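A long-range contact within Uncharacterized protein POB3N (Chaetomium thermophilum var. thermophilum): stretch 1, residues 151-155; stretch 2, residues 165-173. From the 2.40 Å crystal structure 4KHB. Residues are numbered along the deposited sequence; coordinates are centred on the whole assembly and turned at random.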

# COMPACT_ATOMS: atom_id res chain seq x y z
N GLU H 151 8.38 5.24 -10.42
CA GLU H 151 7.54 4.76 -11.51
C GLU H 151 7.40 3.24 -11.56
O GLU H 151 8.32 2.51 -11.18
N PHE H 152 6.24 2.79 -12.02
CA PHE H 152 5.96 1.37 -12.12
C PHE H 152 5.66 0.97 -13.56
O PHE H 152 5.30 1.81 -14.39
N ALA H 153 5.81 -0.32 -13.86
CA ALA H 153 5.51 -0.85 -15.18
C ALA H 153 4.43 -1.91 -15.08
O ALA H 153 4.72 -3.10 -15.15
N PRO H 154 3.17 -1.47 -14.90
CA PRO H 154 2.08 -2.44 -14.74
C PRO H 154 1.78 -3.15 -16.05
O PRO H 154 1.23 -4.25 -16.04
N GLY H 155 2.12 -2.51 -17.17
CA GLY H 155 1.82 -3.05 -18.48
C GLY H 155 3.07 -3.35 -19.28
O GLY H 155 3.26 -4.47 -19.76
N GLN H 165 10.74 -4.41 -20.29
CA GLN H 165 11.77 -4.71 -19.30
C GLN H 165 11.14 -5.23 -18.01
O GLN H 165 10.31 -6.15 -18.05
N VAL H 166 11.54 -4.66 -16.88
CA VAL H 166 11.01 -5.03 -15.57
C VAL H 166 9.48 -4.94 -15.55
O VAL H 166 8.90 -4.09 -16.22
N LYS H 167 8.84 -5.84 -14.80
CA LYS H 167 7.39 -5.78 -14.65
C LYS H 167 6.91 -5.65 -13.20
O LYS H 167 7.44 -6.30 -12.29
N SER H 168 5.90 -4.82 -13.00
CA SER H 168 5.33 -4.56 -11.68
C SER H 168 4.02 -5.34 -11.66
O SER H 168 2.99 -4.84 -12.10
N LYS H 169 4.07 -6.57 -11.16
CA LYS H 169 2.87 -7.39 -10.98
C LYS H 169 1.93 -6.95 -9.86
O LYS H 169 0.71 -7.05 -10.00
N LYS H 170 2.48 -6.47 -8.74
CA LYS H 170 1.62 -6.04 -7.63
C LYS H 170 0.97 -4.70 -7.91
O LYS H 170 -0.10 -4.39 -7.37
N ALA H 171 1.60 -3.89 -8.75
CA ALA H 171 1.02 -2.62 -9.16
C ALA H 171 -0.19 -2.83 -10.07
O ALA H 171 -1.09 -2.00 -10.12
N SER H 172 -0.19 -3.96 -10.77
CA SER H 172 -1.23 -4.25 -11.76
C SER H 172 -2.23 -5.29 -11.29
O SER H 172 -3.11 -5.69 -12.05
N ALA H 173 -2.12 -5.71 -10.03
CA ALA H 173 -3.00 -6.75 -9.51
C ALA H 173 -4.40 -6.20 -9.29
O ALA H 173 -5.39 -6.95 -9.33

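The contact is built around one pair of residues, Ala153 and Ser168, joined by two hydrogen bonds of nearly ideal geometry. The amide N of Ser168 donates to the carbonyl O of Ala153 at 3.0 Å, with an N-H...O angle of 169°. In return, the amide N of Ala153 donates to the hydroxyl OG of Ser168, again at 3.0 Å and at 166°. The result resembles a two-bond strand pairing in which a side-chain hydroxyl takes the place of one backbone carbonyl, so both polar backbone atoms of Ala153 are satisfied by a single residue of the other stretch.

The serine manages this because its CA-to-CB bond points toward stretch 1 and its chi1 sits in the m well at -56°, which brings OG within reach of the Ala153 amide. The same hydroxyl is hydrogen-bonded elsewhere in the structure, so this buried polar atom is well provided for. The rule to read here is that a short polar side chain, held close to the backbone, can extend a loop's pairing capacity without a regular sheet.

A second serine, Ser172, also points toward stretch 1, but its p rotamer (chi1 65°) turns OG back to its own stretch. There Ser172 OG lies 3.2 Å from Ser168 O and 3.2 Å from Lys169 O, two carbonyls that compete for one proton. A weak backbone bond from Ser172 N to Lys169 O, at 3.3 Å, adds to this local turn, where residues 169-171 have helical backbone angles without the regular bonds. What Ser172 offers across the interface is therefore its methylene: Ser172 CB lies 3.5 Å from Pro154 O and 3.7 Å from Pro154 CB. This is also where the backbones are in register, with Pro154 CA and Ser172 CA 4.8 Å apart.

Pro154 has the largest area covered by the opposing stretch. Its ring is in the C-gamma endo pucker, and Pro154 CA sits 3.7 Å from Ser168 O, so the proline packs against backbone as well as side chain. Ala153, nearly as well covered, points sideways and sets its CB 3.4 Å from Val166 O.

Phe152 combines an apolar contact with one to the serine hydroxyl. Phe152 CB lies 4.1 Å from the CB of Ala171, a small residue directed toward stretch 1, and 3.7 Å from Ser168 OG. With chi1 at -53° (m), the ring has that hydroxyl at its edge, near its plane, while the alanine methyl approaches obliquely.

Lys167 closes the margin through its aliphatic part. All four chi angles are t, and the extended chain runs past stretch 1, with Lys167 CG 3.7 Å from Ala153 O and Lys167 CE 3.9 Å from Pro154 O. Lys169, by contrast, points away. The buried surface is modest, 322 Å² in all, around two well-aimed hydrogen bonds.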

# COMPACT_ATOMS: atom_id res chain seq x y z
CB GLU H 151 8.06 5.28 -12.86
CG GLU H 151 8.80 6.61 -12.77
CD GLU H 151 9.06 7.21 -14.14
OE1 GLU H 151 9.78 8.23 -14.21
OE2 GLU H 151 8.54 6.67 -15.14
CB PHE H 152 4.79 1.01 -11.21
CG PHE H 152 4.97 1.47 -9.79
CD1 PHE H 152 5.69 0.69 -8.90
CD2 PHE H 152 4.43 2.67 -9.36
CE1 PHE H 152 5.86 1.11 -7.59
CE2 PHE H 152 4.60 3.09 -8.06
CZ PHE H 152 5.32 2.31 -7.17
CB ALA H 153 6.75 -1.43 -15.82
CB PRO H 154 0.90 -1.55 -14.33
CG PRO H 154 1.20 -0.23 -14.94
CD PRO H 154 2.69 -0.08 -14.84
CB GLN H 165 12.61 -3.46 -19.01
CG GLN H 165 14.07 -3.76 -18.69
CD GLN H 165 14.53 -3.12 -17.39
OE1 GLN H 165 13.91 -2.18 -16.89
NE2 GLN H 165 15.61 -3.64 -16.83
CB VAL H 166 11.60 -4.12 -14.46
CG1 VAL H 166 11.05 -4.50 -13.09
CG2 VAL H 166 13.12 -4.20 -14.46
CB LYS H 167 6.72 -7.02 -15.26
CG LYS H 167 5.32 -6.73 -15.78
CD LYS H 167 4.53 -8.00 -16.03
CE LYS H 167 3.08 -7.67 -16.33
NZ LYS H 167 2.30 -8.89 -16.66
CB SER H 168 5.14 -3.05 -11.47
OG SER H 168 6.36 -2.35 -11.67
CB LYS H 169 3.24 -8.88 -10.84
CG LYS H 169 4.49 -9.26 -11.63
CD LYS H 169 5.00 -10.66 -11.29
CE LYS H 169 6.34 -10.94 -11.97
NZ LYS H 169 7.47 -11.02 -11.01
CB LYS H 170 2.40 -5.98 -6.32
CG LYS H 170 2.87 -7.33 -5.79
CD LYS H 170 3.56 -7.18 -4.44
CE LYS H 170 3.91 -8.53 -3.85
NZ LYS H 170 4.60 -8.43 -2.54
CB ALA H 171 2.06 -1.76 -9.86
CB SER H 172 -0.59 -4.71 -13.08
OG SER H 172 0.09 -5.94 -12.92
CB ALA H 173 -2.44 -7.32 -8.22